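Local coordinates for beta-gamma-crystallin (Geodia cydonium, PDB 4IAU), which is of unknown function but belongs to the beta/gamma-crystallin family, is built on Greek key strand motifs and binds a calcium ion, at residues Tyr42-Tyr47 with Gly53-Ile58; Lys5-Thr10 with Ser15-Ser20. All coordinates share one frame; numbering follows the deposited sequence.

Overall arrangement
Both contacts join pieces of antiparallel sheet in the N-terminal half of the chain, yet they hold different sheets and differ in chemistry. Contact 2 pairs the hairpin strands 5-9 and 15-18 at one margin of a four-stranded sheet; one face is largely apolar and buried, the other mostly polar. Contact 1 lies at the surface, where strands 38-42 and 57-61 of a three-stranded sheet run out into loops, and it depends mainly on backbone groups and a glutamine amide, with a water beside them. Their centres are 18 Å apart and they do not touch, the nearest atoms being about 7 Å from each other.

Contact 1. Residues Tyr42-Tyr47 with Gly53-Ile58; sequences YQQANY and GGSLWI
The end of a pair of antiparallel strands, 38-42 and 57-61, is closed here by Tyr42, Gln43 and Gln44 meeting Ser55, Leu56 and Trp57. Gln43 grips Leu56 twice: its backbone N gives a hydrogen bond of 2.9 Å to Leu56 O, and its side-chain OE1 receives one of 3.0 Å from Leu56 N. The second bond is nearly straight at the hydrogen (169°), although the N-H comes in tilted 32° from the plane of the amide. The Gln43 chain is extended, with CG opposite the backbone N (chi1 -179°), which carries the amide across to Leu56. Glutamine suits this place because its carbonyl reaches a peptide N-H lying past the last paired residues. Gln43 OE1 also approaches Leu56 CG (3.3 Å), while Leu56 CD1 lies by NE2.

Within the three-stranded sheet of this crystallin Greek key fold, Tyr42 and Trp57 form a non-hydrogen-bonded pair, with Tyr42 CD2 4.2 Å from Trp57 CB. The indole then leads off from the tyrosine. Tyr47 CA lies over one face of the Tyr42 ring, toward its rim, and the phenol OH is hydrogen-bonded to Phe94 O and Arg77 NE.

Ser55 OG sits 3.2 Å from Gln44 CD, a contact without a hydrogen bond; Gln44 OE1 is hydrogen-bonded to Ser51 OG instead. The serine hydroxyl is small enough to lie against that amide and still meet a water 2.7 Å from Ser55 OG, and the same water makes a weak bond to Gln43 OE1.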
loop_
_atom_site.group_PDB
_atom_site.type_symbol
_atom_site.label_atom_id
_atom_site.label_comp_id
_atom_site.label_asym_id
_atom_site.label_seq_id
_atom_site.Cartn_x
_atom_site.Cartn_y
_atom_site.Cartn_z
ATOM N N TYR A 42 -6.573 -6.215 -4.345
ATOM C CA TYR A 42 -7.753 -5.391 -4.345
ATOM C C TYR A 42 -8.848 -6.041 -5.183
ATOM O O TYR A 42 -8.584 -6.614 -6.237
ATOM C CB TYR A 42 -7.446 -4.015 -4.948
ATOM C CG TYR A 42 -6.299 -3.297 -4.275
ATOM C CD1 TYR A 42 -4.992 -3.531 -4.652
ATOM C CD2 TYR A 42 -6.515 -2.387 -3.245
ATOM C CE1 TYR A 42 -3.934 -2.902 -4.035
ATOM C CE2 TYR A 42 -5.467 -1.710 -2.623
ATOM C CZ TYR A 42 -4.158 -1.959 -3.039
ATOM O OH TYR A 42 -3.081 -1.321 -2.501
ATOM N N GLN A 43 -10.090 -5.837 -4.735
ATOM C CA GLN A 43 -11.242 -6.394 -5.438
ATOM C C GLN A 43 -11.517 -5.721 -6.769
ATOM O O GLN A 43 -12.071 -6.359 -7.684
ATOM C CB GLN A 43 -12.454 -6.283 -4.483
ATOM C CG GLN A 43 -13.726 -6.836 -5.045
ATOM C CD GLN A 43 -14.817 -6.861 -4.019
ATOM O OE1 GLN A 43 -14.910 -5.953 -3.164
ATOM N NE2 GLN A 43 -15.647 -7.871 -4.075
ATOM N N GLN A 44 -11.196 -4.429 -6.898
ATOM C CA GLN A 44 -11.386 -3.681 -8.114
ATOM C C GLN A 44 -10.059 -3.407 -8.791
ATOM O O GLN A 44 -9.001 -3.349 -8.156
ATOM C CB GLN A 44 -12.067 -2.325 -7.846
ATOM C CG GLN A 44 -13.358 -2.406 -7.076
ATOM C CD GLN A 44 -13.900 -1.037 -6.734
ATOM O OE1 GLN A 44 -13.163 -0.158 -6.283
ATOM N NE2 GLN A 44 -15.200 -0.858 -6.955
ATOM N N ALA A 45 -10.130 -3.161 -10.106
ATOM C CA ALA A 45 -8.963 -2.683 -10.873
ATOM C C ALA A 45 -8.485 -1.357 -10.324
ATOM O O ALA A 45 -9.187 -0.637 -9.619
ATOM C CB ALA A 45 -9.333 -2.563 -12.339
ATOM N N ASN A 46 -7.234 -1.035 -10.668
ATOM C CA ASN A 46 -6.705 0.258 -10.291
ATOM C C ASN A 46 -6.758 0.471 -8.788
ATOM O O ASN A 46 -6.936 1.597 -8.307
ATOM C CB ASN A 46 -7.362 1.418 -11.073
ATOM C CG ASN A 46 -7.282 1.122 -12.555
ATOM O OD1 ASN A 46 -6.236 0.768 -13.108
ATOM N ND2 ASN A 46 -8.426 1.201 -13.207
ATOM N N TYR A 47 -6.554 -0.595 -8.036
ATOM C CA TYR A 47 -6.303 -0.497 -6.601
ATOM C C TYR A 47 -7.482 0.132 -5.900
ATOM O O TYR A 47 -7.359 0.994 -5.025
ATOM C CB TYR A 47 -4.987 0.196 -6.283
ATOM C CG TYR A 47 -3.872 -0.224 -7.238
ATOM C CD1 TYR A 47 -3.520 -1.549 -7.393
ATOM C CD2 TYR A 47 -3.231 0.732 -8.043
ATOM C CE1 TYR A 47 -2.548 -1.947 -8.285
ATOM C CE2 TYR A 47 -2.245 0.339 -8.939
ATOM C CZ TYR A 47 -1.900 -1.016 -9.060
ATOM O OH TYR A 47 -0.925 -1.483 -9.914
ATOM N N GLY A 53 -11.256 3.094 -2.069
ATOM C CA GLY A 53 -10.686 2.224 -1.096
ATOM C C GLY A 53 -11.644 1.386 -0.298
ATOM O O GLY A 53 -11.212 0.577 0.515
ATOM N N GLY A 54 -12.964 1.532 -0.563
ATOM C CA GLY A 54 -13.941 0.867 0.248
ATOM C C GLY A 54 -14.301 -0.551 -0.160
ATOM O O GLY A 54 -14.985 -1.229 0.625
ATOM N N SER A 55 -13.862 -1.031 -1.303
ATOM C CA SER A 55 -14.036 -2.419 -1.700
ATOM C C SER A 55 -13.070 -3.302 -0.887
ATOM O O SER A 55 -12.294 -2.837 -0.059
ATOM C CB SER A 55 -13.882 -2.580 -3.205
ATOM O OG SER A 55 -14.908 -1.921 -3.881
ATOM N N LEU A 56 -13.143 -4.608 -1.159
ATOM C CA LEU A 56 -12.326 -5.531 -0.396
ATOM C C LEU A 56 -10.856 -5.417 -0.789
ATOM O O LEU A 56 -10.506 -5.093 -1.923
ATOM C CB LEU A 56 -12.804 -6.981 -0.584
ATOM C CG LEU A 56 -14.269 -7.273 -0.228
ATOM C CD1 LEU A 56 -14.619 -8.675 -0.602
ATOM C CD2 LEU A 56 -14.558 -6.977 1.245
ATOM N N TRP A 57 -10.008 -5.676 0.184
ATOM C CA TRP A 57 -8.573 -5.611 0.053
ATOM C C TRP A 57 -7.938 -6.524 1.047
ATOM O O TRP A 57 -8.524 -6.822 2.103
ATOM C CB TRP A 57 -8.113 -4.128 0.265
ATOM C CG TRP A 57 -8.389 -3.704 1.679
ATOM C CD1 TRP A 57 -9.601 -3.272 2.167
ATOM C CD2 TRP A 57 -7.485 -3.752 2.785
ATOM N NE1 TRP A 57 -9.489 -3.042 3.517
ATOM C CE2 TRP A 57 -8.221 -3.318 3.926
ATOM C CE3 TRP A 57 -6.159 -4.109 2.951
ATOM C CZ2 TRP A 57 -7.621 -3.246 5.179
ATOM C CZ3 TRP A 57 -5.563 -4.037 4.205
ATOM C CH2 TRP A 57 -6.318 -3.598 5.286
ATOM N N ILE A 58 -6.681 -6.917 0.788
ATOM C CA ILE A 58 -5.926 -7.682 1.762
ATOM C C ILE A 58 -4.438 -7.405 1.548
ATOM O O ILE A 58 -3.984 -7.384 0.407
ATOM C CB ILE A 58 -6.256 -9.181 1.736
ATOM C CG1 ILE A 58 -5.530 -9.909 2.873
ATOM C CG2 ILE A 58 -5.951 -9.811 0.384
ATOM C CD1 ILE A 58 -6.064 -11.302 3.112
HETATM O O HOH W 1 -16.502 -3.801 -4.939
#

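Contact 2. Residues Lys5-Thr10 with Ser15-Ser20; sequences KVTLVT and SQDFTS
Thr7 and Asp17 lie side by side and point the same way, and a hydrogen bond of 2.7 Å from Thr7 OG1 to Asp17 OD1 joins them. The hydroxyl meets OD1 from above the carboxylate plane, 50° out of it. Matching first torsions (chi1 -63° in both), with Thr7 OG1 and Asp17 CG each beside its own backbone N, set the two groups next to each other. With an alanine here in place of Thr7, Asp17 OD1 would probably lose this donor and the carboxylate be freer to turn.

The other oxygen faces Lys5, whose extended chain, in the conformer described, passes Asp17 obliquely. Lys5 NZ stays 4.0 Å from Asp17 OD2, beyond a salt bridge, and in this conformer a water bridges the charges by donating to OD2 and accepting from NZ. A lysine suits this edge because its long chain reaches the carboxylate's side while its end meets water.

On the opposite face, Leu8 crosses Phe18 at about a right angle, Leu8 CD1 lying 3.8 Å from Phe18 CE1, and Val6 CG1 packs 4.0 Å from Phe18 CB. Branched aliphatics and a ring suit the buried part of this face; Gln16 lies on it too, but its chain end leads off from strand 5-9.

Four backbone hydrogen bonds couple Val6 with Phe18 and Leu8 with Gln16; that from Leu8 N to Gln16 O is almost straight (173°).

This hairpin borders a four-stranded sheet: strand 15-18 is outermost, and strand 5-9 pairs next with 31-36. Val6 and Leu8 touch Val32 of that strand and Phe41 of strand 38-42, while Phe18 packs edge-to-face with Phe76 of strand 75-78.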
loop_
_atom_site.group_PDB
_atom_site.type_symbol
_atom_site.label_atom_id
_atom_site.label_comp_id
_atom_site.label_asym_id
_atom_site.label_seq_id
_atom_site.Cartn_x
_atom_site.Cartn_y
_atom_site.Cartn_z
ATOM N N LYS A 5 8.023 -10.502 -4.943
ATOM C CA LYS A 5 7.583 -11.606 -5.781
ATOM C C LYS A 5 6.392 -12.289 -5.137
ATOM O O LYS A 5 6.393 -12.526 -3.917
ATOM C CB LYS A 5 8.736 -12.567 -6.043
ATOM C CG LYS A 5 8.516 -13.509 -7.191
ATOM C CD LYS A 5 9.777 -14.363 -7.448
ATOM C CE LYS A 5 9.548 -15.254 -8.652
ATOM N NZ LYS A 5 10.801 -16.085 -8.841
ATOM N N VAL A 6 5.408 -12.632 -5.938
ATOM C CA VAL A 6 4.238 -13.361 -5.487
ATOM C C VAL A 6 3.862 -14.404 -6.541
ATOM O O VAL A 6 3.916 -14.140 -7.722
ATOM C CB VAL A 6 3.067 -12.411 -5.143
ATOM C CG1 VAL A 6 2.618 -11.604 -6.366
ATOM C CG2 VAL A 6 1.901 -13.171 -4.538
ATOM N N THR A 7 3.446 -15.565 -6.054
ATOM C CA THR A 7 2.881 -16.597 -6.877
ATOM C C THR A 7 1.360 -16.603 -6.685
ATOM O O THR A 7 0.870 -16.574 -5.556
ATOM C CB THR A 7 3.402 -17.985 -6.466
ATOM O OG1 THR A 7 4.811 -18.037 -6.678
ATOM C CG2 THR A 7 2.712 -19.123 -7.252
ATOM N N LEU A 8 0.632 -16.634 -7.798
ATOM C CA LEU A 8 -0.810 -16.705 -7.807
ATOM C C LEU A 8 -1.229 -17.911 -8.619
ATOM O O LEU A 8 -0.622 -18.262 -9.621
ATOM C CB LEU A 8 -1.456 -15.439 -8.399
ATOM C CG LEU A 8 -1.233 -14.159 -7.573
ATOM C CD1 LEU A 8 -1.666 -12.950 -8.342
ATOM C CD2 LEU A 8 -1.948 -14.270 -6.277
ATOM N N VAL A 9 -2.274 -18.602 -8.136
ATOM C CA VAL A 9 -2.745 -19.845 -8.739
ATOM C C VAL A 9 -4.248 -19.750 -8.973
ATOM O O VAL A 9 -5.013 -19.294 -8.120
ATOM C CB VAL A 9 -2.407 -21.051 -7.840
ATOM C CG1 VAL A 9 -2.733 -22.351 -8.565
ATOM C CG2 VAL A 9 -0.969 -21.045 -7.393
ATOM N N THR A 10 -4.686 -20.170 -10.169
ATOM C CA THR A 10 -6.087 -20.210 -10.526
ATOM C C THR A 10 -6.770 -21.386 -9.866
ATOM O O THR A 10 -6.141 -22.347 -9.458
ATOM C CB THR A 10 -6.288 -20.272 -12.047
ATOM O OG1 THR A 10 -5.874 -21.559 -12.447
ATOM C CG2 THR A 10 -5.552 -19.195 -12.770
ATOM N N SER A 15 -0.502 -21.472 -12.565
ATOM C CA SER A 15 0.241 -20.558 -11.694
ATOM C C SER A 15 1.018 -19.553 -12.507
ATOM O O SER A 15 1.494 -19.829 -13.608
ATOM C CB SER A 15 1.139 -21.315 -10.754
ATOM O OG SER A 15 2.002 -22.188 -11.426
ATOM N N GLN A 16 1.188 -18.366 -11.902
ATOM C CA GLN A 16 2.044 -17.341 -12.481
ATOM C C GLN A 16 2.689 -16.574 -11.353
ATOM O O GLN A 16 2.074 -16.328 -10.312
ATOM C CB GLN A 16 1.213 -16.389 -13.354
ATOM C CG GLN A 16 2.069 -15.449 -14.188
ATOM C CD GLN A 16 1.305 -14.642 -15.180
ATOM O OE1 GLN A 16 0.081 -14.698 -15.250
ATOM N NE2 GLN A 16 2.022 -13.856 -15.983
ATOM N N ASP A 17 3.945 -16.153 -11.595
ATOM C CA ASP A 17 4.644 -15.308 -10.644
ATOM C C ASP A 17 4.665 -13.867 -11.174
ATOM O O ASP A 17 4.746 -13.626 -12.353
ATOM C CB ASP A 17 6.070 -15.784 -10.452
ATOM C CG ASP A 17 6.201 -17.185 -9.871
ATOM O OD1 ASP A 17 5.237 -17.692 -9.321
ATOM O OD2 ASP A 17 7.341 -17.755 -10.025
ATOM N N PHE A 18 4.605 -12.919 -10.224
ATOM C CA PHE A 18 4.633 -11.505 -10.518
ATOM C C PHE A 18 5.677 -10.834 -9.653
ATOM O O PHE A 18 5.870 -11.180 -8.483
ATOM C CB PHE A 18 3.271 -10.892 -10.207
ATOM C CG PHE A 18 2.161 -11.478 -11.053
ATOM C CD1 PHE A 18 1.517 -12.645 -10.625
ATOM C CD2 PHE A 18 1.792 -10.896 -12.247
ATOM C CE1 PHE A 18 0.520 -13.231 -11.398
ATOM C CE2 PHE A 18 0.783 -11.473 -13.018
ATOM C CZ PHE A 18 0.168 -12.636 -12.603
ATOM N N THR A 19 6.330 -9.798 -10.229
ATOM C CA THR A 19 7.371 -9.049 -9.549
ATOM C C THR A 19 7.102 -7.555 -9.625
ATOM O O THR A 19 7.937 -6.770 -9.178
ATOM C CB THR A 19 8.748 -9.325 -10.153
ATOM O OG1 THR A 19 8.737 -8.990 -11.532
ATOM C CG2 THR A 19 9.078 -10.817 -10.030
ATOM N N SER A 20 5.975 -7.127 -10.175
ATOM C CA SER A 20 5.667 -5.725 -10.322
ATOM C C SER A 20 4.180 -5.501 -10.216
ATOM O O SER A 20 3.386 -6.445 -10.290
ATOM C CB SER A 20 6.215 -5.196 -11.645
ATOM O OG SER A 20 5.492 -5.788 -12.695
HETATM O O HOH W 2 9.496 -17.049 -11.383
#